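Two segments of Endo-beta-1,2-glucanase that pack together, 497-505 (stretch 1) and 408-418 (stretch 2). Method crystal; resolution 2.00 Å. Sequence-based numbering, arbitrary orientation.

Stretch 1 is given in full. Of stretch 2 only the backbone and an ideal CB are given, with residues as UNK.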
# COMPACT_ATOMS: atom_id res chain seq x y z
N GLY A 497 -20.85 23.78 3.06
CA GLY A 497 -21.84 23.56 4.10
C GLY A 497 -21.70 22.22 4.82
O GLY A 497 -22.43 21.97 5.79
N LEU A 498 -20.78 21.36 4.39
CA LEU A 498 -20.44 20.18 5.19
C LEU A 498 -19.90 20.67 6.54
O LEU A 498 -19.18 21.66 6.60
CB LEU A 498 -19.38 19.32 4.48
CG LEU A 498 -19.82 18.62 3.20
CD1 LEU A 498 -18.70 17.75 2.67
CD2 LEU A 498 -21.08 17.80 3.43
N VAL A 499 -20.18 19.90 7.59
CA VAL A 499 -19.80 20.25 8.96
C VAL A 499 -18.80 19.20 9.47
O VAL A 499 -19.04 18.01 9.33
CB VAL A 499 -21.04 20.33 9.88
CG1 VAL A 499 -20.67 20.72 11.30
CG2 VAL A 499 -22.10 21.28 9.31
N ASP A 500 -17.70 19.66 10.08
CA ASP A 500 -16.71 18.76 10.66
C ASP A 500 -17.41 17.80 11.64
O ASP A 500 -18.44 18.15 12.25
CB ASP A 500 -15.60 19.53 11.37
CG ASP A 500 -14.52 20.08 10.45
OD1 ASP A 500 -14.51 19.73 9.26
OD2 ASP A 500 -13.70 20.85 10.95
N PHE A 501 -16.83 16.61 11.79
CA PHE A 501 -17.26 15.65 12.79
C PHE A 501 -17.25 16.30 14.17
O PHE A 501 -16.35 17.06 14.49
CB PHE A 501 -16.35 14.42 12.77
CG PHE A 501 -16.37 13.65 11.47
CD1 PHE A 501 -17.56 13.18 10.93
CD2 PHE A 501 -15.18 13.34 10.82
CE1 PHE A 501 -17.57 12.45 9.75
CE2 PHE A 501 -15.20 12.60 9.64
CZ PHE A 501 -16.39 12.16 9.11
N THR A 502 -18.25 15.98 15.01
CA THR A 502 -18.42 16.68 16.28
C THR A 502 -17.33 16.27 17.28
O THR A 502 -17.10 17.00 18.23
CB THR A 502 -19.83 16.48 16.86
OG1 THR A 502 -20.07 15.09 17.03
CG2 THR A 502 -20.90 17.10 15.99
N THR A 503 -16.65 15.13 17.07
CA THR A 503 -15.54 14.71 17.94
C THR A 503 -14.18 15.24 17.44
O THR A 503 -13.18 15.04 18.11
CB THR A 503 -15.50 13.18 18.10
OG1 THR A 503 -15.38 12.60 16.80
CG2 THR A 503 -16.74 12.66 18.81
N CYS A 504 -14.14 15.93 16.29
CA CYS A 504 -12.88 16.40 15.68
C CYS A 504 -13.11 17.69 14.89
O CYS A 504 -13.29 17.65 13.67
CB CYS A 504 -12.31 15.32 14.76
SG CYS A 504 -10.60 15.60 14.23
N ASN A 505 -13.10 18.84 15.59
CA ASN A 505 -13.42 20.13 14.99
C ASN A 505 -12.64 21.27 15.67
O ASN A 505 -11.88 21.00 16.61
CB ASN A 505 -14.93 20.38 15.03
CG ASN A 505 -15.50 20.43 16.43
OD1 ASN A 505 -14.75 20.59 17.40
ND2 ASN A 505 -16.82 20.33 16.54
N UNK A 408 -13.62 19.93 4.84
CA UNK A 408 -14.58 19.59 5.88
C UNK A 408 -14.66 18.07 6.03
O UNK A 408 -14.69 17.35 5.03
CB UNK A 408 -15.96 20.18 5.56
N UNK A 409 -14.64 17.62 7.29
CA UNK A 409 -14.77 16.22 7.71
C UNK A 409 -13.55 15.37 7.32
O UNK A 409 -13.63 14.17 7.39
CB UNK A 409 -16.03 15.61 7.10
N UNK A 410 -12.41 15.99 6.97
CA UNK A 410 -11.31 15.22 6.41
C UNK A 410 -10.26 14.86 7.47
O UNK A 410 -9.29 14.15 7.16
CB UNK A 410 -10.66 16.00 5.27
N UNK A 411 -10.48 15.28 8.72
CA UNK A 411 -9.83 14.68 9.88
C UNK A 411 -10.89 14.13 10.83
O UNK A 411 -12.03 14.63 10.91
CB UNK A 411 -8.94 15.70 10.59
N UNK A 412 -10.48 13.09 11.57
CA UNK A 412 -11.31 12.43 12.56
C UNK A 412 -10.41 11.96 13.71
O UNK A 412 -9.20 12.08 13.61
CB UNK A 412 -12.08 11.26 11.94
N UNK A 413 -11.02 11.38 14.75
CA UNK A 413 -10.30 10.93 15.96
C UNK A 413 -9.45 9.69 15.67
O UNK A 413 -8.77 9.20 16.59
CB UNK A 413 -11.29 10.63 17.09
N UNK A 414 -9.47 9.19 14.43
CA UNK A 414 -8.57 8.11 13.99
C UNK A 414 -7.62 8.60 12.89
O UNK A 414 -7.04 7.77 12.17
CB UNK A 414 -9.38 6.91 13.49
N UNK A 415 -7.46 9.92 12.76
CA UNK A 415 -6.56 10.54 11.77
C UNK A 415 -7.30 11.03 10.55
O UNK A 415 -8.41 11.55 10.66
CB UNK A 415 -5.48 9.55 11.34
N UNK A 416 -6.70 10.86 9.37
CA UNK A 416 -7.28 11.34 8.11
C UNK A 416 -8.50 10.51 7.72
O UNK A 416 -8.62 9.31 8.05
CB UNK A 416 -6.24 11.30 6.99
N UNK A 417 -9.43 11.17 7.02
CA UNK A 417 -10.62 10.55 6.45
C UNK A 417 -10.28 10.02 5.05
O UNK A 417 -9.37 10.55 4.37
CB UNK A 417 -11.78 11.54 6.39
N UNK A 418 -11.02 8.99 4.61
CA UNK A 418 -10.77 8.24 3.36
C UNK A 418 -10.59 9.19 2.16
O UNK A 418 -9.57 9.13 1.45
CB UNK A 418 -11.92 7.27 3.09

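Position 408 directs its CA-to-CB bond toward stretch 1, with the ideal CB 3.7 Å from Leu498 CB and 4.0 Å from Asp500 OD1. An apolar stem would suit the leucine, and a basic or hydrogen-bonding end would suit the carboxylate; several long side chains meet both demands. The residue is Lys408. Its CG lies 3.3 Å from Leu498 O, and the chain runs on past the aspartate, leaving NZ 4.3 Å from Asp500 OD2, beyond a salt bridge. Water 1 closes the gap, accepting from Lys408 NZ (2.7 Å) and donating to Asp500 OD2 (2.6 Å).

At 409 the backbone adopts phi/psi of 69/16, a left-handed conformation that glycine, asparagine or aspartate enters most easily. The backbone N donates to Asp500 OD1 at 2.9 Å with a nearly straight 172° angle, which excludes proline. The CA-to-CB bond points sideways, yet the ideal CB is 4.0 Å from Phe501 CZ and 4.4 Å from Val499 O, so a long side chain could cover the ring and end in a donor for Val499 O. Lys409 does both. Its CB sits over one face of the Phe501 ring, 4.2 Å from the centroid in a CH-pi contact, and its NZ donates to Val499 O at 2.8 Å. Water 2 also links Lys409 NZ to Val499 N, accepting from each at 3.1 Å.

Position 410 points away and stretch 1 sets no requirement; it is Met410.

The CB at 411 points sideways, 4.0 Å from Cys504 SG, so stretch 1 does little to choose among side chains here. Gln411 offers its CB to the sulfur, while its backbone O lies at the edge of the Phe501 ring, 3.4 Å from Phe501 CD2, and accepts from water 3 at 2.8 Å.

At 412 the ideal CB is 3.9 Å from Phe501 CD2, and the residue opens a type I turn, where asparagine, aspartate or serine is common. Asn412 fits: its OD1 accepts from N of 414 at 2.7 Å.

Position 413 faces stretch 1, its CB 4.6 Å from Thr503 OG1 and 5.3 Å from Cys504 CB; a branched apolar residue or a threonine would suit. In Ile413, CG2 approaches Thr503 O to 3.4 Å and Cys504 CB to 4.4 Å. Water 4 joins Ile413 N (3.0 Å) to Thr503 OG1 (2.8 Å).

Position 414 is out of reach and holds Tyr414. At 415, phi/psi of 99/-141 would jam a CB against the preceding carbonyl, which calls for glycine, and Gly415 is present. Position 416, also out of reach, is Ser416.

The CB at 417 points toward stretch 1, 4.8 Å from Phe501 CE2; a short side chain could reach the ring edge, and others are not excluded by what is visible. Thr417 places OG1 at the ring edge, 3.8 Å from Phe501 CE2, and donates from OG1 to Lys409 O at 2.7 Å. OG1 of Thr417 also accepts from Asn412 ND2 at 3.0 Å.

At 418 nothing of stretch 1 lies within 5.5 Å of the ideal CB, so the choice is unconstrained from this side; it is Glu418.

Stretch 2, residues 408-418: KKMQNIYGSTE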
# COMPACT_ATOMS: atom_id res chain seq x y z
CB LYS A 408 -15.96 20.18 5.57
CG LYS A 408 -16.02 21.70 5.65
CD LYS A 408 -15.79 22.20 7.05
CE LYS A 408 -15.56 23.68 7.10
NZ LYS A 408 -15.05 24.07 8.44
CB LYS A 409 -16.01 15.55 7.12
CG LYS A 409 -17.30 16.35 7.17
CD LYS A 409 -18.48 15.62 6.54
CE LYS A 409 -19.26 14.80 7.54
NZ LYS A 409 -20.15 15.64 8.39
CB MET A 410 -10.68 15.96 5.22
CG MET A 410 -11.54 15.85 3.96
SD MET A 410 -11.86 14.09 3.53
CE MET A 410 -10.24 13.58 2.96
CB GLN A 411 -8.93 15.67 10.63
CG GLN A 411 -7.72 16.14 9.85
CD GLN A 411 -6.87 17.08 10.67
OE1 GLN A 411 -7.24 18.23 10.93
NE2 GLN A 411 -5.71 16.58 11.09
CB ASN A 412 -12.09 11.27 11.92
CG ASN A 412 -11.19 10.26 11.25
OD1 ASN A 412 -10.57 9.44 11.93
ND2 ASN A 412 -11.12 10.29 9.93
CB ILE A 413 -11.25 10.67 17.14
CG1 ILE A 413 -12.32 9.62 16.83
CG2 ILE A 413 -11.86 11.97 17.63
CD1 ILE A 413 -13.02 9.10 18.07
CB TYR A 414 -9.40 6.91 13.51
CG TYR A 414 -10.60 6.59 14.36
CD1 TYR A 414 -10.49 5.77 15.48
CD2 TYR A 414 -11.85 7.12 14.07
CE1 TYR A 414 -11.60 5.47 16.27
CE2 TYR A 414 -12.96 6.82 14.83
CZ TYR A 414 -12.83 6.00 15.94
OH TYR A 414 -13.93 5.73 16.69
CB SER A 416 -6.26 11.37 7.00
OG SER A 416 -5.79 10.06 6.68
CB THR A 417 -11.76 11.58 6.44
OG1 THR A 417 -11.90 12.12 7.75
CG2 THR A 417 -13.08 10.99 6.00
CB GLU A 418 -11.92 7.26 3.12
CG GLU A 418 -11.86 6.52 1.78
CD GLU A 418 -11.12 5.20 1.74
OE1 GLU A 418 -10.45 4.87 2.74
OE2 GLU A 418 -11.20 4.50 0.70
O HOH W 1 -12.92 22.98 9.59
O HOH W 2 -22.28 17.65 7.46
O HOH W 3 -13.97 16.62 11.19
O HOH W 4 -13.99 11.70 14.51
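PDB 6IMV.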